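Local atomic coordinates of polymerase X (Deinococcus radiodurans, PDB entry 2W9M), a protein that probably catalyses template-directed addition of deoxyribonucleotides to DNA as a family X polymerase, and carries a three-zinc site in a second domain of the PHP type. Residues E18-A21 against D22-I26; K109-S112 against L113-G117; L121-L124 against R125-E129; K137-G140 against A141-A145; E149-V152 against F153-A157. All coordinates share one frame; numbering follows the deposited sequence.

Interaction 1. Residues E18-A21 against D22-I26; sequences ERTA and DLLDI
The carboxylate of Asp-25 lies beneath the carbonyl oxygen of Ala-21, which sits almost squarely over one face, with Ala-21 O 2.9 Å from Asp-25 CG. Asp-22 repeats the arrangement less exactly: Glu-18 O is over its carboxylate but displaced toward one oxygen, at 3.0 Å from Asp-22 OD2. In both aspartates CG stands anti to the carbonyl carbon (chi1 -78° in Asp-22, -75° in Asp-25), a setting that turns the group back along the preceding turn. The oxygens that meet are all acceptors, so neither approach is a hydrogen bond. Asp-25 OD1 has a long, weak ion pair with Arg-38. All this occurs on helix 10-26 of the N-terminal helix-hairpin-helix domain, a domain that probably corresponds to the small DNA-binding domain of polymerase beta. Backbone hydrogen bonds from Leu-24 N to Thr-20 O (3.0 Å) and from Asp-25 N to Ala-21 O (2.8 Å) continue the helix. Thr-20 and Leu-24 project together from one face of it, their methyls CG2 and CD1 4.2 Å apart, while Thr-20 OG1 turns back to Ala-16 O. Leu-23 rests on Leu-85 of helix 83-91.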
loop_
_atom_site.group_PDB
_atom_site.type_symbol
_atom_site.label_atom_id
_atom_site.label_comp_id
_atom_site.label_asym_id
_atom_site.label_seq_id
_atom_site.Cartn_x
_atom_site.Cartn_y
_atom_site.Cartn_z
ATOM N N GLU A 18 0.966 -23.659 17.866
ATOM C CA GLU A 18 -0.335 -23.868 17.235
ATOM C C GLU A 18 -0.758 -22.697 16.352
ATOM O O GLU A 18 -1.566 -22.863 15.438
ATOM C CB GLU A 18 -1.409 -24.138 18.292
ATOM C CG GLU A 18 -1.502 -25.595 18.721
ATOM C CD GLU A 18 -2.239 -25.779 20.039
ATOM O OE1 GLU A 18 -2.082 -24.925 20.940
ATOM O OE2 GLU A 18 -2.970 -26.786 20.177
ATOM N N ARG A 19 -0.217 -21.513 16.625
ATOM C CA ARG A 19 -0.554 -20.333 15.836
ATOM C C ARG A 19 0.283 -20.263 14.559
ATOM O O ARG A 19 -0.118 -19.627 13.584
ATOM C CB ARG A 19 -0.383 -19.053 16.660
ATOM C CG ARG A 19 -1.044 -17.825 16.036
ATOM C CD ARG A 19 -0.956 -16.605 16.943
ATOM N NE ARG A 19 -1.581 -16.826 18.247
ATOM C CZ ARG A 19 -0.917 -16.897 19.399
ATOM N NH1 ARG A 19 0.404 -16.759 19.420
ATOM N NH2 ARG A 19 -1.575 -17.100 20.533
ATOM N N THR A 20 1.439 -20.925 14.571
ATOM C CA THR A 20 2.330 -20.968 13.414
ATOM C C THR A 20 1.829 -21.933 12.341
ATOM O O THR A 20 1.986 -21.684 11.144
ATOM C CB THR A 20 3.762 -21.379 13.810
ATOM O OG1 THR A 20 4.168 -20.660 14.982
ATOM C CG2 THR A 20 4.733 -21.091 12.671
ATOM N N ALA A 21 1.237 -23.042 12.772
ATOM C CA ALA A 21 0.677 -24.005 11.836
ATOM C C ALA A 21 -0.554 -23.410 11.170
ATOM O O ALA A 21 -0.785 -23.621 9.984
ATOM C CB ALA A 21 0.330 -25.315 12.546
ATOM N N ASP A 22 -1.339 -22.665 11.945
ATOM C CA ASP A 22 -2.524 -21.990 11.422
ATOM C C ASP A 22 -2.149 -20.962 10.359
ATOM O O ASP A 22 -2.831 -20.832 9.343
ATOM C CB ASP A 22 -3.310 -21.321 12.555
ATOM C CG ASP A 22 -4.152 -22.309 13.351
ATOM O OD1 ASP A 22 -4.659 -23.286 12.755
ATOM O OD2 ASP A 22 -4.315 -22.101 14.574
ATOM N N LEU A 23 -1.057 -20.238 10.603
ATOM C CA LEU A 23 -0.543 -19.249 9.655
ATOM C C LEU A 23 -0.041 -19.895 8.359
ATOM O O LEU A 23 -0.284 -19.378 7.267
ATOM C CB LEU A 23 0.567 -18.412 10.300
ATOM C CG LEU A 23 0.123 -17.239 11.175
ATOM C CD1 LEU A 23 1.299 -16.637 11.931
ATOM C CD2 LEU A 23 -0.549 -16.186 10.320
ATOM N N LEU A 24 0.660 -21.020 8.489
ATOM C CA LEU A 24 1.126 -21.778 7.328
ATOM C C LEU A 24 -0.046 -22.412 6.582
ATOM O O LEU A 24 -0.020 -22.539 5.358
ATOM C CB LEU A 24 2.137 -22.846 7.751
ATOM C CG LEU A 24 3.439 -22.298 8.341
ATOM C CD1 LEU A 24 4.164 -23.342 9.184
ATOM C CD2 LEU A 24 4.341 -21.765 7.239
ATOM N N ASP A 25 -1.076 -22.800 7.330
ATOM C CA ASP A 25 -2.308 -23.321 6.747
ATOM C C ASP A 25 -2.976 -22.297 5.833
ATOM O O ASP A 25 -3.495 -22.647 4.773
ATOM C CB ASP A 25 -3.295 -23.734 7.845
ATOM C CG ASP A 25 -2.906 -25.031 8.525
ATOM O OD1 ASP A 25 -2.197 -25.847 7.893
ATOM O OD2 ASP A 25 -3.314 -25.234 9.690
ATOM N N ILE A 26 -2.968 -21.035 6.253
ATOM C CA ILE A 26 -3.643 -19.974 5.508
ATOM C C ILE A 26 -3.273 -19.948 4.023
ATOM O O ILE A 26 -4.149 -19.839 3.166
ATOM C CB ILE A 26 -3.382 -18.591 6.134
ATOM C CG1 ILE A 26 -4.217 -18.422 7.405
ATOM C CG2 ILE A 26 -3.696 -17.479 5.136
ATOM C CD1 ILE A 26 -4.045 -17.075 8.073
#

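Interaction 2. Residues K109-S112 against L113-G117; sequences KIRS and LWLAG
Lys-109 O takes two hydrogen bonds from the following turn. Leu-113 N approaches it nearly along the C=O axis at 2.8 Å, and the hydroxyl of Ser-112 donates to it from the side, OG to Lys-109 O measuring 3.2 Å with an angle of 119° at the oxygen. The serine reaches back because OG stands between its own backbone N and carbonyl carbon (chi1 85°), in the crowded position. Further backbone bonds carry the helix on, Trp-114 N to Ile-110 O at 3.1 Å and Leu-115 N to Arg-111 O at 3.1 Å, and the one from Ala-116 N to Ser-112 O is weak.

This is helix 107-115, the second helix of a helix-hairpin-helix motif whose first is helix 94-99, and it ends in a Schellman motif. Gly-117 follows with positive phi; a side chain at this backbone conformation would collide with the carbonyl oxygen of Ala-116.

Van der Waals contacts complete the turn. Leu-115 crosses Arg-111 obliquely, its CD1 4.0 Å from Arg-111 NE, while the far end of the guanidinium is engaged elsewhere, NH1 bonding Ile-26 O. Leu-113 sets CG over Lys-109 O at 3.2 Å. Ile-110 and Trp-114 both pack on Leu-96 of helix 94-99.

The indole of Trp-114 leaves the helix with CG anti to the backbone N, and its NE1 is hydrogen-bonded to the carbonyl of Asp-339, whose side chain binds zinc. The ring also touches His-518, another zinc ligand.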
loop_
_atom_site.group_PDB
_atom_site.type_symbol
_atom_site.label_atom_id
_atom_site.label_comp_id
_atom_site.label_asym_id
_atom_site.label_seq_id
_atom_site.Cartn_x
_atom_site.Cartn_y
_atom_site.Cartn_z
ATOM N N LYS A 109 -11.550 -19.298 7.281
ATOM C CA LYS A 109 -12.302 -18.145 6.806
ATOM C C LYS A 109 -11.374 -17.106 6.185
ATOM O O LYS A 109 -11.657 -16.568 5.115
ATOM C CB LYS A 109 -13.114 -17.524 7.942
ATOM C CG LYS A 109 -14.314 -18.347 8.371
ATOM C CD LYS A 109 -15.302 -17.501 9.152
ATOM C CE LYS A 109 -16.670 -18.159 9.201
ATOM N NZ LYS A 109 -17.732 -17.190 9.603
ATOM N N ILE A 110 -10.264 -16.827 6.860
ATOM C CA ILE A 110 -9.279 -15.897 6.329
ATOM C C ILE A 110 -8.763 -16.390 4.985
ATOM O O ILE A 110 -8.497 -15.601 4.083
ATOM C CB ILE A 110 -8.116 -15.687 7.302
ATOM C CG1 ILE A 110 -8.627 -15.005 8.575
ATOM C CG2 ILE A 110 -7.012 -14.861 6.646
ATOM C CD1 ILE A 110 -7.548 -14.356 9.420
ATOM N N ARG A 111 -8.643 -17.704 4.848
ATOM C CA ARG A 111 -8.185 -18.286 3.597
ATOM C C ARG A 111 -9.234 -18.179 2.493
ATOM O O ARG A 111 -8.892 -17.999 1.327
ATOM C CB ARG A 111 -7.762 -19.740 3.795
ATOM C CG ARG A 111 -7.768 -20.539 2.517
ATOM C CD ARG A 111 -6.693 -21.602 2.518
ATOM N NE ARG A 111 -6.585 -22.231 1.206
ATOM C CZ ARG A 111 -5.451 -22.684 0.685
ATOM N NH1 ARG A 111 -4.318 -22.570 1.364
ATOM N NH2 ARG A 111 -5.450 -23.243 -0.518
ATOM N N SER A 112 -10.508 -18.279 2.854
ATOM C CA SER A 112 -11.565 -18.183 1.854
ATOM C C SER A 112 -11.835 -16.729 1.468
ATOM O O SER A 112 -12.254 -16.443 0.343
ATOM C CB SER A 112 -12.845 -18.882 2.324
ATOM O OG SER A 112 -13.631 -18.024 3.131
ATOM N N LEU A 113 -11.594 -15.810 2.401
ATOM C CA LEU A 113 -11.682 -14.388 2.087
ATOM C C LEU A 113 -10.598 -14.036 1.070
ATOM O O LEU A 113 -10.858 -13.358 0.073
ATOM C CB LEU A 113 -11.526 -13.527 3.347
ATOM C CG LEU A 113 -12.639 -13.571 4.399
ATOM C CD1 LEU A 113 -12.306 -12.649 5.561
ATOM C CD2 LEU A 113 -13.974 -13.196 3.796
ATOM N N TRP A 114 -9.385 -14.518 1.325
ATOM C CA TRP A 114 -8.258 -14.274 0.432
ATOM C C TRP A 114 -8.553 -14.803 -0.971
ATOM O O TRP A 114 -8.361 -14.092 -1.958
ATOM C CB TRP A 114 -6.981 -14.915 0.990
ATOM C CG TRP A 114 -5.723 -14.234 0.562
ATOM C CD1 TRP A 114 -4.839 -14.661 -0.385
ATOM C CD2 TRP A 114 -5.204 -12.992 1.069
ATOM N NE1 TRP A 114 -3.801 -13.763 -0.500
ATOM C CE2 TRP A 114 -4.002 -12.735 0.376
ATOM C CE3 TRP A 114 -5.642 -12.082 2.034
ATOM C CZ2 TRP A 114 -3.230 -11.595 0.628
ATOM C CZ3 TRP A 114 -4.876 -10.952 2.278
ATOM C CH2 TRP A 114 -3.684 -10.720 1.577
ATOM N N LEU A 115 -9.033 -16.043 -1.061
ATOM C CA LEU A 115 -9.326 -16.640 -2.361
ATOM C C LEU A 115 -10.503 -15.945 -3.038
ATOM O O LEU A 115 -10.673 -16.040 -4.254
ATOM C CB LEU A 115 -9.602 -18.138 -2.229
ATOM C CG LEU A 115 -8.466 -19.016 -1.696
ATOM C CD1 LEU A 115 -8.944 -20.448 -1.561
ATOM C CD2 LEU A 115 -7.231 -18.938 -2.584
ATOM N N ALA A 116 -11.305 -15.238 -2.250
ATOM C CA ALA A 116 -12.450 -14.502 -2.782
ATOM C C ALA A 116 -12.082 -13.072 -3.188
ATOM O O ALA A 116 -12.933 -12.318 -3.662
ATOM C CB ALA A 116 -13.581 -14.487 -1.771
ATOM N N GLY A 117 -10.820 -12.701 -2.989
ATOM C CA GLY A 117 -10.334 -11.393 -3.390
ATOM C C GLY A 117 -10.470 -10.310 -2.333
ATOM O O GLY A 117 -10.364 -9.118 -2.638
#

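Interaction 3. Residues L121-L124 against R125-E129; sequences LERL and REAAE
Glu-122 reaches Arg-125 because its chain leaves with CG opposite the backbone N (chi1 164°) and then bends at chi2 (55°), folding the carboxylate along the helix toward the next turn. Arg-125 also starts with CG anti to N and bends at chi3, which brings the two side chains alongside each other. The carboxylate meets the edge of the guanidinium, with Glu-122 OE1 in its plane and 2.5 Å from Arg-125 NH1, a short salt bridge; OE2 is 2.9 Å from the same nitrogen. The two flat groups are 29° apart, nearly coplanar.

Glu-126 brings a second carboxylate to the same oxygen of Glu-122, OE2 lying 2.6 Å from Glu-122 OE1 with the two planes almost perpendicular. Two acids this close would probably repel if both were charged, and one may hold its proton more tightly than usual; Arg-125 would offset part of the charge. An extended chain beyond CG carries Glu-126 OE1 to within 3.8 Å of Arg-123 CD, although the charged end of Arg-123 is bridged to Glu-132. An alanine at Glu-126 takes away the carboxylate set against Glu-122 OE1, and Glu-122 would probably then be steadied mainly by Arg-125, with a gap beside it.

Arg-125 continues into a network, through a long bridge to Glu-129 and salt bridges to Glu-172 of helix 163-176 and to Glu-229. Glu-122 and Glu-126 both lean on Ala-168 of helix 163-176, and Leu-124 and Ala-128 face helix 141-157.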
loop_
_atom_site.group_PDB
_atom_site.type_symbol
_atom_site.label_atom_id
_atom_site.label_comp_id
_atom_site.label_asym_id
_atom_site.label_seq_id
_atom_site.Cartn_x
_atom_site.Cartn_y
_atom_site.Cartn_z
ATOM N N LEU A 121 -8.748 -4.755 5.462
ATOM C CA LEU A 121 -9.825 -4.318 6.337
ATOM C C LEU A 121 -10.868 -3.507 5.580
ATOM O O LEU A 121 -12.073 -3.729 5.719
ATOM C CB LEU A 121 -9.260 -3.490 7.490
ATOM C CG LEU A 121 -9.130 -4.251 8.809
ATOM C CD1 LEU A 121 -8.973 -5.744 8.560
ATOM C CD2 LEU A 121 -7.988 -3.694 9.639
ATOM N N GLU A 122 -10.395 -2.564 4.777
ATOM C CA GLU A 122 -11.288 -1.710 4.009
ATOM C C GLU A 122 -12.117 -2.501 2.998
ATOM O O GLU A 122 -13.318 -2.277 2.857
ATOM C CB GLU A 122 -10.491 -0.611 3.302
ATOM C CG GLU A 122 -11.254 0.093 2.200
ATOM C CD GLU A 122 -12.576 0.666 2.675
ATOM O OE1 GLU A 122 -13.470 0.854 1.826
ATOM O OE2 GLU A 122 -12.726 0.921 3.891
ATOM N N ARG A 123 -11.466 -3.421 2.295
ATOM C CA ARG A 123 -12.137 -4.262 1.306
ATOM C C ARG A 123 -13.104 -5.257 1.967
ATOM O O ARG A 123 -14.118 -5.635 1.375
ATOM C CB ARG A 123 -11.096 -4.994 0.451
ATOM C CG ARG A 123 -11.665 -6.004 -0.526
ATOM C CD ARG A 123 -12.275 -5.332 -1.743
ATOM N NE ARG A 123 -12.787 -6.317 -2.693
ATOM C CZ ARG A 123 -14.036 -6.777 -2.704
ATOM N NH1 ARG A 123 -14.919 -6.336 -1.816
ATOM N NH2 ARG A 123 -14.401 -7.677 -3.606
ATOM N N LEU A 124 -12.783 -5.673 3.190
ATOM C CA LEU A 124 -13.670 -6.521 3.976
ATOM C C LEU A 124 -14.907 -5.720 4.354
ATOM O O LEU A 124 -16.029 -6.224 4.300
ATOM C CB LEU A 124 -12.971 -6.999 5.250
ATOM C CG LEU A 124 -13.272 -8.397 5.802
ATOM C CD1 LEU A 124 -12.820 -8.493 7.255
ATOM C CD2 LEU A 124 -14.736 -8.768 5.679
ATOM N N ARG A 125 -14.697 -4.465 4.740
ATOM C CA ARG A 125 -15.798 -3.601 5.152
ATOM C C ARG A 125 -16.765 -3.349 4.002
ATOM O O ARG A 125 -17.977 -3.283 4.200
ATOM C CB ARG A 125 -15.280 -2.273 5.688
ATOM C CG ARG A 125 -16.385 -1.280 5.954
ATOM C CD ARG A 125 -15.874 0.139 5.934
ATOM N NE ARG A 125 -16.798 0.991 5.200
ATOM C CZ ARG A 125 -16.609 1.373 3.942
ATOM N NH1 ARG A 125 -15.519 0.994 3.295
ATOM N NH2 ARG A 125 -17.499 2.141 3.337
ATOM N N GLU A 126 -16.226 -3.213 2.799
ATOM C CA GLU A 126 -17.060 -3.038 1.618
ATOM C C GLU A 126 -17.822 -4.320 1.293
ATOM O O GLU A 126 -18.992 -4.277 0.905
ATOM C CB GLU A 126 -16.210 -2.614 0.421
ATOM C CG GLU A 126 -15.590 -1.237 0.578
ATOM C CD GLU A 126 -14.459 -0.989 -0.401
ATOM O OE1 GLU A 126 -13.907 -1.973 -0.941
ATOM O OE2 GLU A 126 -14.118 0.192 -0.629
ATOM N N ALA A 127 -17.156 -5.460 1.453
ATOM C CA ALA A 127 -17.786 -6.748 1.181
ATOM C C ALA A 127 -18.977 -6.965 2.102
ATOM O O ALA A 127 -19.997 -7.508 1.688
ATOM C CB ALA A 127 -16.788 -7.876 1.334
ATOM N N ALA A 128 -18.841 -6.529 3.350
ATOM C CA ALA A 128 -19.934 -6.617 4.308
ATOM C C ALA A 128 -21.075 -5.705 3.866
ATOM O O ALA A 128 -22.243 -6.092 3.881
ATOM C CB ALA A 128 -19.451 -6.236 5.708
ATOM N N GLU A 129 -20.712 -4.493 3.465
ATOM C CA GLU A 129 -21.659 -3.478 3.020
ATOM C C GLU A 129 -22.542 -3.980 1.876
ATOM O O GLU A 129 -23.749 -3.751 1.863
ATOM C CB GLU A 129 -20.878 -2.260 2.536
ATOM C CG GLU A 129 -21.567 -0.929 2.716
ATOM C CD GLU A 129 -21.119 -0.230 3.978
ATOM O OE1 GLU A 129 -21.021 -0.904 5.023
ATOM O OE2 GLU A 129 -20.861 0.991 3.921
#

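Interaction 4. Residues K137-G140 against A141-A145; sequences KGFG and AKSAA
Ser-143 points its CB at the loop that precedes it, and its hydroxyl lies beside Phe-139, 3.7 Å from CB and 4.1 Å from CD2 of that residue. The oxygen meets the ring obliquely. With OG between the backbone N and the carbonyl carbon (chi1 60°), the hydroxyl faces back along the chain and accepts a hydrogen bond from Gly-140 N, 2.9 Å long and close to straight at 165°. This is the kind of bond that makes up one half of a capping box; Gly-140, having no side chain, cannot supply the other half. Its carbonyl oxygen accepts the first helical bond, from Ala-144 N at 3.0 Å, and the methyl CB of Ala-144 lies 3.2 Å from that same oxygen.

Phe-139 leaves the loop with CG beside its backbone N and is turned toward helix 107-115, where Lys-109 makes a cation-pi contact with the ring. The Gly-Phe-Gly sequence is the hairpin of the helix-hairpin-helix motif that leads from helix 121-130 into helix 141-157. Gly-138 has a positive phi, 97°, at which a beta carbon would strike the preceding carbonyl oxygen.

Without the hydroxyl of Ser-143, as with an alanine here, Gly-140 N would probably lose its acceptor and the hairpin be less firmly fixed to the helix. The amide and the carbonyl of Gly-140 are both bonded by the first turn, while buried Phe-139 packs on helix 107-115. In related motifs such hairpins commonly bind DNA through backbone amides and phosphate, and a similar role is possible for this one.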
loop_
_atom_site.group_PDB
_atom_site.type_symbol
_atom_site.label_atom_id
_atom_site.label_comp_id
_atom_site.label_asym_id
_atom_site.label_seq_id
_atom_site.Cartn_x
_atom_site.Cartn_y
_atom_site.Cartn_z
ATOM N N LYS A 137 -19.518 -18.965 1.019
ATOM C CA LYS A 137 -19.658 -20.180 1.813
ATOM C C LYS A 137 -19.086 -19.964 3.207
ATOM O O LYS A 137 -17.930 -19.559 3.351
ATOM C CB LYS A 137 -18.896 -21.334 1.163
ATOM C CG LYS A 137 -19.740 -22.358 0.432
ATOM C CD LYS A 137 -19.004 -23.690 0.419
ATOM C CE LYS A 137 -19.262 -24.479 -0.851
ATOM N NZ LYS A 137 -18.239 -25.551 -1.017
ATOM N N GLY A 138 -19.886 -20.244 4.231
ATOM C CA GLY A 138 -19.427 -20.130 5.605
ATOM C C GLY A 138 -19.820 -18.817 6.253
ATOM O O GLY A 138 -19.784 -18.679 7.477
ATOM N N PHE A 139 -20.186 -17.844 5.423
ATOM C CA PHE A 139 -20.707 -16.574 5.909
ATOM C C PHE A 139 -22.169 -16.436 5.517
ATOM O O PHE A 139 -22.587 -16.901 4.455
ATOM C CB PHE A 139 -19.929 -15.400 5.316
ATOM C CG PHE A 139 -18.450 -15.469 5.545
ATOM C CD1 PHE A 139 -17.628 -16.135 4.651
ATOM C CD2 PHE A 139 -17.880 -14.853 6.643
ATOM C CE1 PHE A 139 -16.270 -16.195 4.856
ATOM C CE2 PHE A 139 -16.521 -14.909 6.852
ATOM C CZ PHE A 139 -15.713 -15.580 5.957
ATOM N N GLY A 140 -22.942 -15.789 6.378
ATOM C CA GLY A 140 -24.317 -15.453 6.069
ATOM C C GLY A 140 -24.552 -14.020 6.480
ATOM O O GLY A 140 -23.615 -13.344 6.900
ATOM N N ALA A 141 -25.791 -13.555 6.368
ATOM C CA ALA A 141 -26.121 -12.186 6.742
ATOM C C ALA A 141 -25.657 -11.867 8.160
ATOM O O ALA A 141 -25.113 -10.793 8.421
ATOM C CB ALA A 141 -27.614 -11.948 6.608
ATOM N N LYS A 142 -25.866 -12.809 9.071
ATOM C CA LYS A 142 -25.567 -12.578 10.480
ATOM C C LYS A 142 -24.071 -12.475 10.784
ATOM O O LYS A 142 -23.638 -11.550 11.473
ATOM C CB LYS A 142 -26.242 -13.638 11.355
ATOM C CG LYS A 142 -27.610 -13.210 11.862
ATOM C CD LYS A 142 -28.604 -14.358 11.895
ATOM C CE LYS A 142 -29.999 -13.841 12.198
ATOM N NZ LYS A 142 -31.065 -14.717 11.633
ATOM N N SER A 143 -23.286 -13.418 10.275
ATOM C CA SER A 143 -21.844 -13.390 10.493
ATOM C C SER A 143 -21.198 -12.211 9.765
ATOM O O SER A 143 -20.184 -11.673 10.212
ATOM C CB SER A 143 -21.207 -14.710 10.055
ATOM O OG SER A 143 -21.429 -14.949 8.676
ATOM N N ALA A 144 -21.793 -11.809 8.648
ATOM C CA ALA A 144 -21.301 -10.662 7.889
ATOM C C ALA A 144 -21.465 -9.350 8.656
ATOM O O ALA A 144 -20.720 -8.398 8.431
ATOM C CB ALA A 144 -21.995 -10.573 6.536
ATOM N N ALA A 145 -22.441 -9.300 9.557
ATOM C CA ALA A 145 -22.674 -8.102 10.357
ATOM C C ALA A 145 -21.809 -8.113 11.613
ATOM O O ALA A 145 -21.433 -7.060 12.131
ATOM C CB ALA A 145 -24.146 -7.979 10.718
#

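Interaction 5. Residues E149-V152 against F153-A157; sequences ENVV and FLFEA
The backbone from Glu-149 to Ala-157 is helical, with Phe-155 N to Val-151 O and Glu-156 N to Val-152 O both at 3.1 Å, but Phe-153 N is shared between Glu-149 O at 3.3 Å and a weak bond to Asn-150 O. Val-151 and Phe-155 leave the same side of the helix, one turn apart. The CG1 methyl of the valine, anti to its backbone N (chi1 178°), sits over one face of the phenyl ring in a CH-pi contact, 4.3 Å from the centroid and 23° from the ring normal, displaced toward the rim.

These residues form the C-terminal part of helix 141-157, the helix entered from the Gly-138 to Gly-140 hairpin. The Val-151 and Phe-155 side faces helix 121-130, where they meet Leu-124 and Leu-121.

Phe-153 is approached differently. The CG methylene of Glu-149 comes to the edge of its ring, in plane, 3.8 Å from CE1, and the glutamate carboxylate stands almost at right angles to the ring. The ring swings back over the preceding turn, bringing CD1 to 3.1 Å from Glu-149 O. One turn on from Val-152, Glu-156 runs alongside it, with CD 3.9 Å from Val-152 CG1. Leu-154 directs CD2 at Asn-150 O, 3.2 Å away, and it also touches Val-102.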
loop_
_atom_site.group_PDB
_atom_site.type_symbol
_atom_site.label_atom_id
_atom_site.label_comp_id
_atom_site.label_asym_id
_atom_site.label_seq_id
_atom_site.Cartn_x
_atom_site.Cartn_y
_atom_site.Cartn_z
ATOM N N GLU A 149 -18.958 -5.371 12.538
ATOM C CA GLU A 149 -18.834 -4.813 13.877
ATOM C C GLU A 149 -17.385 -4.887 14.352
ATOM O O GLU A 149 -16.842 -3.914 14.873
ATOM C CB GLU A 149 -19.742 -5.568 14.846
ATOM C CG GLU A 149 -19.175 -5.709 16.253
ATOM C CD GLU A 149 -19.715 -6.933 16.986
ATOM O OE1 GLU A 149 -20.954 -7.105 17.032
ATOM O OE2 GLU A 149 -18.896 -7.723 17.515
ATOM N N ASN A 150 -16.759 -6.044 14.158
ATOM C CA ASN A 150 -15.389 -6.250 14.610
ATOM C C ASN A 150 -14.368 -5.416 13.843
ATOM O O ASN A 150 -13.341 -5.032 14.396
ATOM C CB ASN A 150 -15.023 -7.736 14.572
ATOM C CG ASN A 150 -15.715 -8.527 15.661
ATOM O OD1 ASN A 150 -15.918 -8.027 16.766
ATOM N ND2 ASN A 150 -16.087 -9.767 15.355
ATOM N N VAL A 151 -14.653 -5.135 12.573
ATOM C CA VAL A 151 -13.792 -4.267 11.775
ATOM C C VAL A 151 -13.922 -2.826 12.254
ATOM O O VAL A 151 -12.937 -2.089 12.300
ATOM C CB VAL A 151 -14.121 -4.337 10.269
ATOM C CG1 VAL A 151 -13.243 -3.375 9.498
ATOM C CG2 VAL A 151 -13.945 -5.755 9.748
ATOM N N VAL A 152 -15.136 -2.431 12.624
ATOM C CA VAL A 152 -15.355 -1.099 13.181
ATOM C C VAL A 152 -14.507 -0.868 14.433
ATOM O O VAL A 152 -14.065 0.246 14.692
ATOM C CB VAL A 152 -16.836 -0.849 13.518
ATOM C CG1 VAL A 152 -16.982 0.421 14.347
ATOM C CG2 VAL A 152 -17.659 -0.752 12.247
ATOM N N PHE A 153 -14.276 -1.926 15.202
ATOM C CA PHE A 153 -13.448 -1.820 16.397
ATOM C C PHE A 153 -11.994 -1.539 16.038
ATOM O O PHE A 153 -11.348 -0.702 16.670
ATOM C CB PHE A 153 -13.538 -3.091 17.246
ATOM C CG PHE A 153 -14.713 -3.116 18.179
ATOM C CD1 PHE A 153 -15.854 -3.834 17.862
ATOM C CD2 PHE A 153 -14.675 -2.422 19.378
ATOM C CE1 PHE A 153 -16.935 -3.859 18.723
ATOM C CE2 PHE A 153 -15.755 -2.442 20.243
ATOM C CZ PHE A 153 -16.885 -3.161 19.914
ATOM N N LEU A 154 -11.479 -2.244 15.031
ATOM C CA LEU A 154 -10.103 -2.038 14.595
ATOM C C LEU A 154 -9.899 -0.586 14.176
ATOM O O LEU A 154 -8.902 0.039 14.542
ATOM C CB LEU A 154 -9.721 -2.979 13.447
ATOM C CG LEU A 154 -9.211 -4.381 13.789
ATOM C CD1 LEU A 154 -8.781 -4.442 15.245
ATOM C CD2 LEU A 154 -10.261 -5.441 13.503
ATOM N N PHE A 155 -10.857 -0.054 13.423
ATOM C CA PHE A 155 -10.764 1.308 12.910
ATOM C C PHE A 155 -10.779 2.367 14.011
ATOM O O PHE A 155 -10.035 3.345 13.947
ATOM C CB PHE A 155 -11.876 1.598 11.898
ATOM C CG PHE A 155 -11.623 1.024 10.533
ATOM C CD1 PHE A 155 -12.663 0.856 9.634
ATOM C CD2 PHE A 155 -10.348 0.642 10.153
ATOM C CE1 PHE A 155 -12.435 0.328 8.376
ATOM C CE2 PHE A 155 -10.112 0.110 8.897
ATOM C CZ PHE A 155 -11.159 -0.046 8.008
ATOM N N GLU A 156 -11.627 2.178 15.014
ATOM C CA GLU A 156 -11.751 3.160 16.088
ATOM C C GLU A 156 -10.525 3.172 16.998
ATOM O O GLU A 156 -10.242 4.171 17.655
ATOM C CB GLU A 156 -13.035 2.926 16.888
ATOM C CG GLU A 156 -14.288 3.097 16.045
ATOM C CD GLU A 156 -15.565 3.078 16.856
ATOM O OE1 GLU A 156 -15.643 2.294 17.826
ATOM O OE2 GLU A 156 -16.493 3.844 16.515
ATOM N N ALA A 157 -9.794 2.063 17.018
ATOM C CA ALA A 157 -8.560 1.963 17.787
ATOM C C ALA A 157 -7.501 2.914 17.237
ATOM O O ALA A 157 -6.919 3.711 17.974
ATOM C CB ALA A 157 -8.047 0.530 17.777
#

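The five contacts follow one another along the N-terminal, helical part of the chain. Interactions 1 and 2 have centres 15 Å apart and meet where Arg-111 NH1 approaches Ile-26 O (3.3 Å) and Ile-26 CD1 packs on Ile-110 CG2. Interaction 2 also touches interaction 4, with Leu-113 CD2 3.7 Å from Phe-139 CZ. Interactions 3 and 5 are 12 Å apart between centres and pack through Leu-124 CD1 and Val-151 CG2 (3.9 Å); Ala-128 joins interaction 3 to Ala-144 of interaction 4. Of the five, interaction 2 comes nearest to the metal site: the side chain of Trp-114 is about 7 Å from a zinc ion, against about 12 Å for Leu-23 in interaction 1. Interactions 4 and 5 lie away from it.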